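Local atomic coordinates of Ddb_g0293866 (Dictyostelium discoideum, PDB entry 5LW6), a protein that binds ADP-ribose through the macrodomain described here and, as a whole, probably recognises poly-ADP-ribose in sensing DNA damage. Residues 111-114 / 115-119; 134-137 / 138-141; 199-203 / 204-208; 240-243 / 244-248. All coordinates share one frame; numbering follows the deposited sequence.

Interaction 1. Residues 111-114 / 115-119; sequences QSFK and KHFND
A Schellman motif ties Asp119 back to Lys114 and closes helix 107-116. Asp119 N donates to Lys114 O at 3.2 Å, and inside that loop Asn118 N reaches Lys115 O at 3.1 Å. Asn118 is the C-prime residue; its positive phi (59°) is a left-handed backbone conformation that asparagine tolerates better than most residues. One turn earlier, Ser112 O is gripped twice by a single residue: His116 N makes the usual helical bond, while the ring nitrogen His116 ND1 adds another at 2.9 Å. This second donor stands above the carbonyl plane, on the face opposite to that used by the amide. With CG beside its own backbone N (chi1 -72°), the imidazole folds back along the helix to reach the oxygen. An alanine in place of His116 has no ring nitrogen to offer, and Ser112 O would probably be held less firmly, by the backbone bond alone. On another side of the helix, Phe113 and Phe117 point the same way, side by side, with Phe117 CZ in the plane of the Phe113 ring and 3.8 Å from its CD2. Phe113 O also lies over one face of the Phe117 ring, toward the rim. These phenylalanines suit the buried flank: Phe113 packs on Phe125 and Ile127 of strand 125-130, and Phe117 meets Trp121 edge-to-face. Ser112, Phe113 and His116 touch helix 70-87, outside the beta-alpha-beta unit of strand 95-101, helix 107-116 and strand 125-130.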
loop_
_atom_site.group_PDB
_atom_site.type_symbol
_atom_site.label_atom_id
_atom_site.label_comp_id
_atom_site.label_asym_id
_atom_site.label_seq_id
_atom_site.Cartn_x
_atom_site.Cartn_y
_atom_site.Cartn_z
ATOM N N GLN A 111 8.578 18.480 2.867
ATOM C CA GLN A 111 7.915 19.817 2.941
ATOM C C GLN A 111 6.565 19.853 2.214
ATOM O O GLN A 111 5.648 20.494 2.650
ATOM C CB GLN A 111 8.829 20.922 2.340
ATOM C CG GLN A 111 9.982 21.296 3.232
ATOM C CD GLN A 111 10.877 22.354 2.596
ATOM O OE1 GLN A 111 10.842 22.597 1.373
ATOM N NE2 GLN A 111 11.678 23.020 3.438
ATOM N N SER A 112 6.446 19.125 1.103
ATOM C CA SER A 112 5.233 19.101 0.323
ATOM C C SER A 112 4.158 18.414 1.122
ATOM O O SER A 112 3.010 18.886 1.158
ATOM C CB SER A 112 5.408 18.320 -0.986
ATOM O OG SER A 112 4.291 18.578 -1.811
ATOM N N PHE A 113 4.499 17.275 1.748
ATOM C CA PHE A 113 3.578 16.669 2.650
ATOM C C PHE A 113 3.160 17.619 3.751
ATOM O O PHE A 113 1.950 17.728 4.053
ATOM C CB PHE A 113 4.054 15.302 3.245
ATOM C CG PHE A 113 3.839 14.160 2.305
ATOM C CD1 PHE A 113 4.738 13.902 1.347
ATOM C CD2 PHE A 113 2.788 13.314 2.434
ATOM C CE1 PHE A 113 4.583 12.834 0.445
ATOM C CE2 PHE A 113 2.562 12.280 1.524
ATOM C CZ PHE A 113 3.444 12.032 0.512
ATOM N N LYS A 114 4.125 18.291 4.367
ATOM C CA LYS A 114 3.810 19.223 5.436
ATOM C C LYS A 114 2.832 20.292 5.006
ATOM O O LYS A 114 1.899 20.623 5.750
ATOM C CB LYS A 114 5.054 19.964 5.908
ATOM C CG LYS A 114 5.958 19.215 6.823
ATOM C CD LYS A 114 7.129 20.123 7.291
ATOM C CE LYS A 114 8.128 19.368 8.188
ATOM N NZ LYS A 114 9.191 20.289 8.658
ATOM N N LYS A 115 2.964 20.744 3.777
ATOM C CA LYS A 115 2.117 21.775 3.240
ATOM C C LYS A 115 0.684 21.268 3.089
ATOM O O LYS A 115 -0.260 21.941 3.500
ATOM C CB LYS A 115 2.695 22.246 1.910
ATOM C CG LYS A 115 1.849 23.203 1.125
ATOM C CD LYS A 115 2.334 23.355 -0.346
ATOM C CE LYS A 115 1.686 24.601 -1.005
ATOM N NZ LYS A 115 1.819 24.827 -2.497
ATOM N N HIS A 116 0.520 20.050 2.590
ATOM C CA HIS A 116 -0.813 19.450 2.490
ATOM C C HIS A 116 -1.464 19.130 3.801
ATOM O O HIS A 116 -2.644 18.990 3.864
ATOM C CB HIS A 116 -0.745 18.180 1.589
ATOM C CG HIS A 116 -0.552 18.521 0.159
ATOM N ND1 HIS A 116 0.682 18.570 -0.463
ATOM C CD2 HIS A 116 -1.454 18.912 -0.770
ATOM C CE1 HIS A 116 0.529 18.991 -1.709
ATOM N NE2 HIS A 116 -0.747 19.219 -1.902
ATOM N N PHE A 117 -0.688 19.003 4.892
ATOM C CA PHE A 117 -1.200 18.738 6.168
ATOM C C PHE A 117 -1.395 20.013 6.977
ATOM O O PHE A 117 -1.701 19.935 8.154
ATOM C CB PHE A 117 -0.249 17.833 6.979
ATOM C CG PHE A 117 0.002 16.482 6.384
ATOM C CD1 PHE A 117 -0.993 15.864 5.594
ATOM C CD2 PHE A 117 1.191 15.806 6.661
ATOM C CE1 PHE A 117 -0.759 14.627 5.061
ATOM C CE2 PHE A 117 1.435 14.548 6.137
ATOM C CZ PHE A 117 0.427 13.952 5.327
ATOM N N ASN A 118 -1.197 21.171 6.361
ATOM C CA ASN A 118 -1.467 22.436 6.996
ATOM C C ASN A 118 -0.667 22.639 8.255
ATOM O O ASN A 118 -1.169 23.174 9.259
ATOM C CB ASN A 118 -2.976 22.586 7.251
ATOM C CG ASN A 118 -3.789 22.414 5.981
ATOM O OD1 ASN A 118 -4.610 21.505 5.843
ATOM N ND2 ASN A 118 -3.521 23.280 5.018
ATOM N N ASP A 119 0.582 22.163 8.209
ATOM C CA ASP A 119 1.509 22.155 9.367
ATOM C C ASP A 119 1.024 21.415 10.602
ATOM O O ASP A 119 1.457 21.727 11.719
ATOM C CB ASP A 119 2.012 23.604 9.737
ATOM C CG ASP A 119 3.079 24.121 8.771
ATOM O OD1 ASP A 119 4.060 23.389 8.522
ATOM O OD2 ASP A 119 2.917 25.244 8.192
#

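Interaction 2. Residues 134-137 / 138-141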
loop_
_atom_site.group_PDB
_atom_site.type_symbol
_atom_site.label_atom_id
_atom_site.label_comp_id
_atom_site.label_asym_id
_atom_site.label_seq_id
_atom_site.Cartn_x
_atom_site.Cartn_y
_atom_site.Cartn_z
ATOM N N ASN A 134 13.246 -3.818 -2.901
ATOM C CA ASN A 134 13.517 -5.165 -2.366
ATOM C C ASN A 134 14.332 -5.151 -1.069
ATOM O O ASN A 134 14.728 -6.186 -0.632
ATOM C CB ASN A 134 14.189 -6.043 -3.426
ATOM C CG ASN A 134 13.195 -6.461 -4.517
ATOM O OD1 ASN A 134 13.370 -6.138 -5.690
ATOM N ND2 ASN A 134 12.188 -7.115 -4.136
ATOM N N SER A 135 14.503 -3.990 -0.459
ATOM C CA SER A 135 15.337 -3.889 0.738
ATOM C C SER A 135 14.784 -4.639 1.910
ATOM O O SER A 135 13.615 -4.539 2.176
ATOM C CB SER A 135 15.464 -2.423 1.244
ATOM O OG SER A 135 16.235 -1.687 0.344
ATOM N N LEU A 136 15.665 -5.277 2.703
ATOM C CA LEU A 136 15.156 -6.015 3.838
ATOM C C LEU A 136 14.631 -5.173 4.956
ATOM O O LEU A 136 13.817 -5.660 5.793
ATOM C CB LEU A 136 16.194 -7.028 4.378
ATOM C CG LEU A 136 16.278 -8.315 3.553
ATOM C CD1 LEU A 136 17.425 -9.179 4.061
ATOM C CD2 LEU A 136 15.000 -9.132 3.631
ATOM N N GLU A 137 15.095 -3.920 5.037
ATOM C CA GLU A 137 14.681 -3.013 6.124
ATOM C C GLU A 137 13.197 -2.717 6.127
ATOM O O GLU A 137 12.651 -2.278 7.086
ATOM C CB GLU A 137 15.466 -1.691 5.985
ATOM C CG GLU A 137 15.146 -1.027 4.621
ATOM C CD GLU A 137 15.865 0.286 4.313
ATOM O OE1 GLU A 137 15.692 1.275 5.128
ATOM O OE2 GLU A 137 16.542 0.339 3.238
ATOM N N GLN A 138 12.501 -2.990 5.042
ATOM C CA GLN A 138 11.081 -2.682 4.958
ATOM C C GLN A 138 10.116 -3.590 5.694
ATOM O O GLN A 138 8.979 -3.242 5.900
ATOM C CB GLN A 138 10.700 -2.659 3.496
ATOM C CG GLN A 138 10.423 -3.945 2.823
ATOM C CD GLN A 138 10.274 -3.725 1.296
ATOM O OE1 GLN A 138 9.210 -3.314 0.816
ATOM N NE2 GLN A 138 11.362 -3.923 0.564
ATOM N N PHE A 139 10.581 -4.736 6.154
ATOM C CA PHE A 139 9.668 -5.762 6.609
ATOM C C PHE A 139 9.403 -5.783 8.125
ATOM O O PHE A 139 8.364 -6.292 8.543
ATOM C CB PHE A 139 10.215 -7.100 6.137
ATOM C CG PHE A 139 10.216 -7.204 4.654
ATOM C CD1 PHE A 139 9.052 -7.165 3.928
ATOM C CD2 PHE A 139 11.392 -7.296 3.977
ATOM C CE1 PHE A 139 9.095 -7.232 2.563
ATOM C CE2 PHE A 139 11.454 -7.286 2.609
ATOM C CZ PHE A 139 10.265 -7.260 1.900
ATOM N N ASN A 140 10.306 -5.213 8.930
ATOM C CA ASN A 140 10.085 -5.245 10.350
ATOM C C ASN A 140 9.749 -3.866 10.904
ATOM O O ASN A 140 10.374 -3.423 11.859
ATOM C CB ASN A 140 11.308 -5.869 11.069
ATOM C CG ASN A 140 10.997 -6.395 12.460
ATOM O OD1 ASN A 140 9.860 -6.538 12.835
ATOM N ND2 ASN A 140 12.020 -6.725 13.210
ATOM N N LEU A 141 8.692 -3.241 10.399
ATOM C CA LEU A 141 8.291 -1.897 10.844
ATOM C C LEU A 141 7.147 -1.916 11.811
ATOM O O LEU A 141 6.596 -0.876 12.086
ATOM C CB LEU A 141 7.925 -1.036 9.631
ATOM C CG LEU A 141 8.993 -0.998 8.538
ATOM C CD1 LEU A 141 8.396 -0.172 7.416
ATOM C CD2 LEU A 141 10.267 -0.349 8.999
HETATM O O HOH W 1 13.640 -5.675 8.280
#
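Gln138 curls back on Ser135 in the tight half of this short 3-10 turn, within the loop between strands 125-130 and 145-149. Its NE2 donates to Ser135 O at 2.8 Å in a nearly straight bond (164°), with the acceptor in the plane of the amide; Gln138 N adds only a weak bond to the same oxygen. CG sits between the backbone N and the carbonyl carbon (chi1 82°), and this directs the amide back over the turn; the same CG lies 3.3 Å above the centre of the Phe139 ring. That ring also meets the backbone obliquely, with Phe139 CE2 3.5 Å from Ser135 O, and is backed by Phe146, Leu163 and Met166. The outer half is looser. Leu136, largely exposed, brings CD2 to Phe139 CD2 at 4.1 Å, and the turn bond from Phe139 N to Leu136 O is weak. A water bridges Leu136 O and Asn140 N, its link to Asn140 N weak, while Glu137 sends OE2 to Glu131 N. Since Gln138 NE2 also binds Ser133 O, it faces two carbonyl oxygens. A side-chain NH2 is well suited to both, which fixes which way round the buried amide sits and gives Ser135 O a strong donor beside the feeble backbone one.

Interaction 3. Residues 199-203 / 204-208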
loop_
_atom_site.group_PDB
_atom_site.type_symbol
_atom_site.label_atom_id
_atom_site.label_comp_id
_atom_site.label_asym_id
_atom_site.label_seq_id
_atom_site.Cartn_x
_atom_site.Cartn_y
_atom_site.Cartn_z
ATOM N N GLN A 199 -1.147 -22.337 4.918
ATOM C CA GLN A 199 0.095 -22.505 4.145
ATOM C C GLN A 199 1.185 -21.428 4.307
ATOM O O GLN A 199 2.295 -21.627 3.829
ATOM N N LEU A 200 0.878 -20.331 5.022
ATOM C CA LEU A 200 1.647 -19.045 5.032
ATOM C C LEU A 200 1.912 -18.577 6.449
ATOM O O LEU A 200 2.648 -17.620 6.738
ATOM C CB LEU A 200 0.800 -17.965 4.321
ATOM C CG LEU A 200 0.535 -18.145 2.833
ATOM C CD1 LEU A 200 -0.500 -17.137 2.422
ATOM C CD2 LEU A 200 1.783 -17.989 1.983
ATOM N N VAL A 201 1.234 -19.201 7.387
ATOM C CA VAL A 201 1.328 -18.823 8.763
ATOM C C VAL A 201 2.747 -18.974 9.320
ATOM O O VAL A 201 3.128 -18.301 10.277
ATOM C CB VAL A 201 0.300 -19.644 9.614
ATOM C CG1 VAL A 201 0.728 -21.068 9.854
ATOM C CG2 VAL A 201 0.044 -18.958 10.942
ATOM N N ASN A 202 3.496 -19.872 8.743
ATOM C CA ASN A 202 4.844 -20.094 9.229
ATOM C C ASN A 202 5.916 -19.207 8.611
ATOM O O ASN A 202 7.076 -19.310 8.999
ATOM C CB ASN A 202 5.239 -21.521 9.046
ATOM C CG ASN A 202 4.432 -22.459 9.910
ATOM O OD1 ASN A 202 3.929 -23.457 9.403
ATOM N ND2 ASN A 202 4.224 -22.120 11.153
ATOM N N SER A 203 5.525 -18.334 7.686
ATOM C CA SER A 203 6.438 -17.375 7.014
ATOM C C SER A 203 7.120 -16.519 8.074
ATOM O O SER A 203 6.507 -16.112 9.039
ATOM C CB SER A 203 5.663 -16.445 6.081
ATOM O OG SER A 203 6.516 -15.364 5.496
ATOM N N ILE A 204 8.374 -16.137 7.823
ATOM C CA ILE A 204 9.040 -15.144 8.684
ATOM C C ILE A 204 8.227 -13.857 8.770
ATOM O O ILE A 204 8.215 -13.142 9.783
ATOM C CB ILE A 204 10.466 -14.849 8.117
ATOM C CG1 ILE A 204 11.273 -14.012 9.102
ATOM C CG2 ILE A 204 10.394 -14.146 6.788
ATOM C CD1 ILE A 204 12.726 -14.051 8.832
ATOM N N LEU A 205 7.499 -13.556 7.698
ATOM C CA LEU A 205 6.765 -12.328 7.670
ATOM C C LEU A 205 5.736 -12.321 8.798
ATOM O O LEU A 205 5.455 -11.274 9.402
ATOM C CB LEU A 205 6.074 -12.066 6.331
ATOM C CG LEU A 205 7.100 -11.766 5.307
ATOM C CD1 LEU A 205 6.404 -12.020 4.006
ATOM C CD2 LEU A 205 7.706 -10.413 5.360
ATOM N N HIS A 206 5.092 -13.446 9.042
ATOM C CA HIS A 206 4.086 -13.546 10.073
ATOM C C HIS A 206 4.645 -13.807 11.467
ATOM O O HIS A 206 4.369 -13.111 12.430
ATOM C CB HIS A 206 3.086 -14.659 9.702
ATOM C CG HIS A 206 1.976 -14.809 10.714
ATOM N ND1 HIS A 206 1.156 -13.773 11.061
ATOM C CD2 HIS A 206 1.577 -15.859 11.490
ATOM C CE1 HIS A 206 0.312 -14.149 12.013
ATOM N NE2 HIS A 206 0.542 -15.419 12.292
ATOM N N LYS A 207 5.484 -14.844 11.571
ATOM C CA LYS A 207 5.986 -15.306 12.831
ATOM C C LYS A 207 6.948 -14.365 13.491
ATOM O O LYS A 207 6.900 -14.189 14.720
ATOM C CB LYS A 207 6.647 -16.662 12.646
ATOM C CG LYS A 207 5.650 -17.792 12.446
ATOM C CD LYS A 207 4.839 -18.086 13.724
ATOM C CE LYS A 207 4.043 -19.381 13.583
ATOM N NZ LYS A 207 2.891 -19.409 14.550
ATOM N N GLU A 208 7.850 -13.804 12.722
ATOM C CA GLU A 208 8.855 -12.893 13.245
ATOM C C GLU A 208 8.505 -11.440 13.057
ATOM O O GLU A 208 8.742 -10.608 13.932
ATOM C CB GLU A 208 10.204 -13.144 12.613
ATOM C CG GLU A 208 10.978 -14.289 13.273
ATOM C CD GLU A 208 10.215 -15.582 13.255
ATOM O OE1 GLU A 208 10.017 -16.135 12.118
ATOM O OE2 GLU A 208 9.760 -15.979 14.373
#
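The imidazole of His206 meets Val201 at its edge: Val201 O lies in the ring plane, 3.1 Å from His206 CD2, while the Val201 and His206 side chains cross at a slant, Val201 CG2 coming 3.5 Å from the same carbon. At another corner of the ring, ND1 is hydrogen-bonded to Ile211 O. His206 CG is anti to the backbone N (chi1 -179°), which swings the ring back from the first turn of helix 204-207 toward the preceding loop. The second flat group, the amide of Asn202, runs beside Lys207, its ND2 3.7 Å from CE of the lysine. Lys207 also lays its aliphatic CG against Val201 O. The type I turn from Leu200 to Ser203 leads into the helix, closed by a bond from Ser203 N to Leu200 O. Ser203 is the N-cap. Its hydroxyl OG accepts from Leu205 N at 3.0 Å (155°), and its carbonyl O accepts from Lys207 N at 3.0 Å, nearly along the C=O axis, with a weaker bond from His206 N. Leu205 suits the inward side, packing on Leu163, Met166 and Leu167. Serine fits the cap because one small hydroxyl does two jobs, receiving a helix amide and bonding to Met166 O, so that the start of this short helix is fastened to helix 161-167. At Val201 O, the polarised carbon edge of the imidazole probably adds a weak electrostatic attraction.

Interaction 4. Residues 240-243 / 244-248; sequences LLLE and TYHSL
Thr244 doubles the helical hydrogen bond to Leu240: Leu240 O accepts from Thr244 N at 3.0 Å and from Thr244 OG1 at 2.8 Å, the two donors arriving from opposite faces of the carbonyl plane. OG1 stands beside the backbone N (chi1 -46°), close enough to use an oxygen one turn back, so a beta-branched polar residue can pay for its buried hydroxyl within the helix. Backbone bonds from His246 N to Leu242 O and from Ser247 N to Glu243 O continue the spiral. A water supplies the second kind of link, giving a hydrogen bond to Glu243 OE1 at 2.7 Å and lying in the ring plane of His246, 2.7 Å from ND1. The carboxylate and the imidazole it joins are turned 73° apart. Glu243 is further anchored by a salt bridge to Lys188 and by the amides of Ile38 and Gly39, whereas His246 NE2 bonds to Glu83. Apolar contact forms the third group: Leu242 presses CG against His246 CE1 at 3.5 Å, and Leu241 CG lies 4.3 Å from Tyr245 CE2. A phenylalanine in place of His246 has no ring nitrogens, and the water on Glu243 and the carboxylate of Glu83 would probably be left without this polar mate. Helix 237-253 packs beside helix 70-87 through Leu241, Leu242 and Tyr245, and on the sheet through Thr244 on strand 213-217 and Tyr245 on strand 55-59.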
loop_
_atom_site.group_PDB
_atom_site.type_symbol
_atom_site.label_atom_id
_atom_site.label_comp_id
_atom_site.label_asym_id
_atom_site.label_seq_id
_atom_site.Cartn_x
_atom_site.Cartn_y
_atom_site.Cartn_z
ATOM N N LEU A 240 -7.667 7.275 -10.939
ATOM C CA LEU A 240 -7.370 5.907 -10.552
ATOM C C LEU A 240 -6.294 5.806 -9.461
ATOM O O LEU A 240 -6.388 4.911 -8.641
ATOM C CB LEU A 240 -7.011 5.077 -11.747
ATOM C CG LEU A 240 -8.233 4.591 -12.563
ATOM C CD1 LEU A 240 -7.686 4.005 -13.838
ATOM C CD2 LEU A 240 -9.138 3.605 -11.845
ATOM N N LEU A 241 -5.330 6.701 -9.418
ATOM C CA LEU A 241 -4.366 6.613 -8.283
ATOM C C LEU A 241 -5.097 6.945 -6.974
ATOM O O LEU A 241 -4.898 6.314 -5.934
ATOM C CB LEU A 241 -3.197 7.521 -8.509
ATOM C CG LEU A 241 -2.129 7.501 -7.421
ATOM C CD1 LEU A 241 -1.498 6.136 -7.358
ATOM C CD2 LEU A 241 -1.115 8.570 -7.748
ATOM N N LEU A 242 -5.947 7.964 -6.977
ATOM C CA LEU A 242 -6.737 8.244 -5.807
ATOM C C LEU A 242 -7.598 7.090 -5.393
ATOM O O LEU A 242 -7.699 6.790 -4.184
ATOM C CB LEU A 242 -7.589 9.524 -5.988
ATOM C CG LEU A 242 -8.489 9.877 -4.819
ATOM C CD1 LEU A 242 -7.697 10.324 -3.641
ATOM C CD2 LEU A 242 -9.495 10.930 -5.276
ATOM N N GLU A 243 -8.258 6.457 -6.360
ATOM C CA GLU A 243 -9.093 5.320 -6.054
ATOM C C GLU A 243 -8.264 4.184 -5.434
ATOM O O GLU A 243 -8.763 3.461 -4.589
ATOM C CB GLU A 243 -9.766 4.821 -7.327
ATOM C CG GLU A 243 -10.643 3.594 -7.171
ATOM C CD GLU A 243 -11.853 3.650 -6.260
ATOM O OE1 GLU A 243 -12.283 4.713 -5.737
ATOM O OE2 GLU A 243 -12.457 2.528 -6.103
ATOM N N THR A 244 -7.025 4.019 -5.879
ATOM C CA THR A 244 -6.082 3.037 -5.283
ATOM C C THR A 244 -5.926 3.318 -3.774
ATOM O O THR A 244 -6.037 2.413 -2.960
ATOM C CB THR A 244 -4.759 2.959 -6.011
ATOM O OG1 THR A 244 -4.925 2.886 -7.448
ATOM C CG2 THR A 244 -4.008 1.789 -5.563
ATOM N N TYR A 245 -5.721 4.563 -3.419
ATOM C CA TYR A 245 -5.597 4.894 -2.008
ATOM C C TYR A 245 -6.888 4.618 -1.259
ATOM O O TYR A 245 -6.912 4.040 -0.190
ATOM C CB TYR A 245 -5.164 6.352 -1.784
ATOM C CG TYR A 245 -3.677 6.552 -1.921
ATOM C CD1 TYR A 245 -2.818 6.259 -0.861
ATOM C CD2 TYR A 245 -3.106 6.989 -3.070
ATOM C CE1 TYR A 245 -1.454 6.425 -0.994
ATOM C CE2 TYR A 245 -1.734 7.164 -3.201
ATOM C CZ TYR A 245 -0.895 6.853 -2.162
ATOM O OH TYR A 245 0.517 6.998 -2.299
ATOM N N HIS A 246 -8.007 5.021 -1.837
ATOM C CA HIS A 246 -9.313 4.713 -1.213
ATOM C C HIS A 246 -9.509 3.233 -0.980
ATOM O O HIS A 246 -9.910 2.830 0.065
ATOM C CB HIS A 246 -10.450 5.305 -2.037
ATOM C CG HIS A 246 -10.569 6.790 -1.915
ATOM N ND1 HIS A 246 -11.018 7.599 -2.947
ATOM C CD2 HIS A 246 -10.340 7.613 -0.868
ATOM C CE1 HIS A 246 -11.001 8.864 -2.544
ATOM N NE2 HIS A 246 -10.634 8.895 -1.270
ATOM N N SER A 247 -9.225 2.419 -1.988
ATOM C CA SER A 247 -9.289 0.980 -1.865
ATOM C C SER A 247 -8.391 0.446 -0.771
ATOM O O SER A 247 -8.770 -0.471 0.007
ATOM C CB SER A 247 -8.864 0.362 -3.190
ATOM O OG SER A 247 -9.878 0.652 -4.093
ATOM N N LEU A 248 -7.170 0.940 -0.723
ATOM C CA LEU A 248 -6.236 0.514 0.300
ATOM C C LEU A 248 -6.777 0.801 1.690
ATOM O O LEU A 248 -6.721 -0.025 2.589
ATOM C CB LEU A 248 -4.903 1.197 0.023
ATOM C CG LEU A 248 -3.812 0.956 1.049
ATOM C CD1 LEU A 248 -3.486 -0.532 1.155
ATOM C CD2 LEU A 248 -2.585 1.766 0.656
HETATM O O HOH W 2 -11.969 7.357 -5.446
#

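Overall arrangement
The four contacts are local turns and helix segments placed in series along one macrodomain chain, around its mixed sheet. Interactions 2 and 3 touch directly, Phe139 CD1 meeting Leu205 CD2 at 3.8 Å, and both lean on helix 161-167 through Leu163 and Met166. Interactions 1 and 4 do not touch, their nearest atoms being about 6 Å apart, but both pack on helix 70-87. Interaction 4 lies deepest, its centre about 10 Å from that of the chain, whereas interactions 1 and 3 sit on opposite sides, with centres about 37 Å apart. All four are described as parts of the fold, with no residue of theirs identified as binding ADP-ribose.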